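Local coordinates for protein ectonucleotide pyrophosphatase/phosphodiesterase family member 5 (PDB 5VEO) that probably hydrolyses phosphodiester bonds of nucleotides as a zinc-dependent ectoenzyme of the alkaline phosphatase superfamily, here in an inactive form bound to AMP, at residues V32-F37 with D196-L201. The protein carries 1 engineered substitution. Residues are numbered along the deposited sequence; the frame is centred on the assembly and turned at random.
Sequences VPTPHF and DVDHKL
A buried carboxylate from one helix receives the N-terminal end of another in this contact of the alkaline phosphatase-like phosphodiesterase fold, where the first turn of helix 35-42 meets helix 190-210 beside the central sheet. T34 occupies the N-cap position, but its hydroxyl is bonded to the carbonyl of L29; D198, reaching across from the long helix, meets the N-H groups of the first turn instead. With CG anti to its backbone N (chi1 -178°), D198 brings its carboxylate across to the first turn of helix 35-42. The F37 amide gives OD1 a nearly linear bond along the syn lone pair (F37 N to D198 OD1 2.9 Å, 166°), while the H36 amide straddles the carboxylate, with a weak bond to each oxygen. The imidazole of H36 closes the grip: with CG of H36 anti to its carbonyl carbon, H36 ND1 donates a hydrogen bond to D198 OD2 (2.9 Å), meeting it from above the carboxylate plane. This His-carboxylate bond and the helix N-terminus would both be expected to favour an ionised D198. P35 CD lies 3.3 Å from D198 OD2.

Next to this polar grip lies an apolar layer centred on F37, which also meets F24 and, together with L201, touches V221 of strand 218-222. V197 CG1 reaches the edge of the F37 ring at CZ (4.1 Å), and D198 OD1 lies near the ring plane by CD2. One methyl of L201 covers a face in a CH-pi contact, CD2 sitting 3.5 Å from the centroid of the F37 ring and only 6° off its normal.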
ATOM      1  N   VAL A  32      -8.463   1.251 -20.754  1.00 11.97           N
ATOM      2  CA  VAL A  32      -7.905   0.766 -22.012  1.00 12.19           C
ATOM      3  C   VAL A  32      -8.151  -0.732 -22.047  1.00 12.56           C
ATOM      4  O   VAL A  32      -8.427  -1.328 -20.995  1.00 12.69           O
ATOM      5  CB  VAL A  32      -6.399   1.037 -22.123  1.00 15.13           C
ATOM      6  CG1 VAL A  32      -6.139   2.491 -22.258  1.00 22.23           C
ATOM      7  CG2 VAL A  32      -5.677   0.450 -20.927  1.00 14.17           C
ATOM      8  N   PRO A  33      -8.018  -1.383 -23.198  1.00 13.76           N
ATOM      9  CA  PRO A  33      -8.031  -2.848 -23.212  1.00 15.17           C
ATOM     10  C   PRO A  33      -6.988  -3.401 -22.250  1.00 14.62           C
ATOM     11  O   PRO A  33      -5.828  -2.977 -22.237  1.00 15.54           O
ATOM     12  CB  PRO A  33      -7.720  -3.188 -24.674  1.00 17.88           C
ATOM     13  CG  PRO A  33      -8.258  -1.989 -25.443  1.00 21.49           C
ATOM     14  CD  PRO A  33      -7.896  -0.821 -24.553  1.00 18.17           C
ATOM     15  N   THR A  34      -7.420  -4.323 -21.405  1.00 13.88           N
ATOM     16  CA  THR A  34      -6.544  -4.992 -20.444  1.00 14.51           C
ATOM     17  C   THR A  34      -6.743  -6.494 -20.595  1.00 14.32           C
ATOM     18  O   THR A  34      -7.294  -7.172 -19.713  1.00 13.75           O
ATOM     19  CB  THR A  34      -6.808  -4.511 -19.013  1.00 13.79           C
ATOM     20  OG1 THR A  34      -8.202  -4.575 -18.724  1.00 14.60           O
ATOM     21  CG2 THR A  34      -6.340  -3.067 -18.815  1.00 12.39           C
ATOM     22  N   PRO A  35      -6.292  -7.049 -21.719  1.00 14.10           N
ATOM     23  CA  PRO A  35      -6.540  -8.474 -21.995  1.00 15.42           C
ATOM     24  C   PRO A  35      -5.920  -9.412 -20.989  1.00 14.59           C
ATOM     25  O   PRO A  35      -6.510 -10.462 -20.712  1.00 16.97           O
ATOM     26  CB  PRO A  35      -5.938  -8.667 -23.395  1.00 18.74           C
ATOM     27  CG  PRO A  35      -4.992  -7.508 -23.582  1.00 18.27           C
ATOM     28  CD  PRO A  35      -5.644  -6.372 -22.848  1.00 15.87           C
ATOM     29  N   HIS A  36      -4.766  -9.070 -20.408  1.00 13.55           N
ATOM     30  CA  HIS A  36      -4.155 -10.009 -19.477  1.00 13.74           C
ATOM     31  C   HIS A  36      -4.832  -9.965 -18.117  1.00 13.92           C
ATOM     32  O   HIS A  36      -5.044 -11.017 -17.502  1.00 14.34           O
ATOM     33  CB  HIS A  36      -2.661  -9.747 -19.393  1.00 14.21           C
ATOM     34  CG  HIS A  36      -1.977 -10.001 -20.693  1.00 17.49           C
ATOM     35  ND1 HIS A  36      -1.543  -8.992 -21.522  1.00 18.86           N
ATOM     36  CD2 HIS A  36      -1.747 -11.159 -21.355  1.00 16.85           C
ATOM     37  CE1 HIS A  36      -1.012  -9.523 -22.612  1.00 18.89           C
ATOM     38  NE2 HIS A  36      -1.126 -10.834 -22.534  1.00 19.42           N
ATOM     39  N   PHE A  37      -5.230  -8.776 -17.645  1.00 13.24           N
ATOM     40  CA  PHE A  37      -6.088  -8.730 -16.468  1.00 11.11           C
ATOM     41  C   PHE A  37      -7.381  -9.495 -16.716  1.00 12.63           C
ATOM     42  O   PHE A  37      -7.839 -10.245 -15.851  1.00 14.10           O
ATOM     43  CB  PHE A  37      -6.402  -7.290 -16.059  1.00 10.39           C
ATOM     44  CG  PHE A  37      -5.263  -6.589 -15.338  1.00  9.51           C
ATOM     45  CD1 PHE A  37      -5.152  -6.660 -13.964  1.00 10.54           C
ATOM     46  CD2 PHE A  37      -4.315  -5.861 -16.036  1.00 12.87           C
ATOM     47  CE1 PHE A  37      -4.103  -6.020 -13.285  1.00 12.35           C
ATOM     48  CE2 PHE A  37      -3.274  -5.211 -15.363  1.00 14.91           C
ATOM     49  CZ  PHE A  37      -3.173  -5.308 -13.984  1.00 12.85           C
ATOM     50  N   ASP A 196       0.747  -0.770 -20.543  1.00 11.41           N
ATOM     51  CA  ASP A 196       2.051  -1.363 -20.286  1.00 12.19           C
ATOM     52  C   ASP A 196       2.025  -2.302 -19.088  1.00 12.49           C
ATOM     53  O   ASP A 196       2.659  -3.367 -19.114  1.00 13.04           O
ATOM     54  CB  ASP A 196       3.093  -0.293 -20.061  1.00 12.31           C
ATOM     55  CG  ASP A 196       4.479  -0.904 -19.918  1.00 16.37           C
ATOM     56  OD1 ASP A 196       5.004  -1.431 -20.919  1.00 24.82           O
ATOM     57  OD2 ASP A 196       5.018  -0.911 -18.808  1.00 19.85           O
ATOM     58  N   VAL A 197       1.324  -1.908 -18.020  1.00 10.09           N
ATOM     59  CA  VAL A 197       1.202  -2.780 -16.857  1.00 11.89           C
ATOM     60  C   VAL A 197       0.472  -4.063 -17.234  1.00 11.40           C
ATOM     61  O   VAL A 197       0.865  -5.150 -16.807  1.00 10.51           O
ATOM     62  CB  VAL A 197       0.524  -2.037 -15.696  1.00  9.91           C
ATOM     63  CG1 VAL A 197       0.166  -2.997 -14.564  1.00 10.61           C
ATOM     64  CG2 VAL A 197       1.464  -0.944 -15.191  1.00 12.24           C
ATOM     65  N   ASP A 198      -0.573  -3.966 -18.070  1.00 10.87           N
ATOM     66  CA  ASP A 198      -1.238  -5.169 -18.556  1.00  9.13           C
ATOM     67  C   ASP A 198      -0.262  -6.049 -19.328  1.00  9.47           C
ATOM     68  O   ASP A 198      -0.241  -7.273 -19.149  1.00 11.60           O
ATOM     69  CB  ASP A 198      -2.434  -4.798 -19.431  1.00 12.07           C
ATOM     70  CG  ASP A 198      -3.182  -6.017 -19.925  1.00 12.56           C
ATOM     71  OD1 ASP A 198      -4.021  -6.548 -19.138  1.00 14.23           O
ATOM     72  OD2 ASP A 198      -2.891  -6.439 -21.078  1.00 18.27           O
ATOM     73  N   HIS A 199       0.563  -5.438 -20.177  1.00 11.08           N
ATOM     74  CA  HIS A 199       1.580  -6.186 -20.909  1.00 15.00           C
ATOM     75  C   HIS A 199       2.551  -6.879 -19.956  1.00 12.25           C
ATOM     76  O   HIS A 199       2.902  -8.044 -20.162  1.00 15.86           O
ATOM     77  CB  HIS A 199       2.322  -5.246 -21.858  1.00 18.84           C
ATOM     78  CG  HIS A 199       3.177  -5.952 -22.858  1.00 30.82           C
ATOM     79  ND1 HIS A 199       4.554  -5.979 -22.779  1.00 37.88           N
ATOM     80  CD2 HIS A 199       2.849  -6.668 -23.959  1.00 34.00           C
ATOM     81  CE1 HIS A 199       5.037  -6.677 -23.792  1.00 37.25           C
ATOM     82  NE2 HIS A 199       4.024  -7.105 -24.523  1.00 37.32           N
ATOM     83  N   LYS A 200       2.976  -6.187 -18.895  1.00 11.85           N
ATOM     84  CA  LYS A 200       3.881  -6.787 -17.913  1.00 13.37           C
ATOM     85  C   LYS A 200       3.216  -7.939 -17.174  1.00 13.06           C
ATOM     86  O   LYS A 200       3.848  -8.968 -16.918  1.00 13.25           O
ATOM     87  CB  LYS A 200       4.361  -5.728 -16.934  1.00 11.80           C
ATOM     88  CG  LYS A 200       5.405  -4.828 -17.562  1.00 14.80           C
ATOM     89  CD  LYS A 200       5.836  -3.747 -16.629  1.00 17.38           C
ATOM     90  CE  LYS A 200       7.141  -3.132 -17.097  1.00 18.93           C
ATOM     91  NZ  LYS A 200       7.087  -2.604 -18.480  1.00 21.47           N
ATOM     92  N   LEU A 201       1.932  -7.801 -16.845  1.00 12.07           N
ATOM     93  CA  LEU A 201       1.218  -8.924 -16.266  1.00 11.28           C
ATOM     94  C   LEU A 201       1.220 -10.108 -17.228  1.00 11.87           C
ATOM     95  O   LEU A 201       1.416 -11.259 -16.816  1.00 13.76           O
ATOM     96  CB  LEU A 201      -0.206  -8.500 -15.903  1.00 11.04           C
ATOM     97  CG  LEU A 201      -1.108  -9.580 -15.304  1.00 12.08           C
ATOM     98  CD1 LEU A 201      -0.494 -10.204 -14.039  1.00 14.06           C
ATOM     99  CD2 LEU A 201      -2.506  -9.031 -15.065  1.00 15.52           C
TER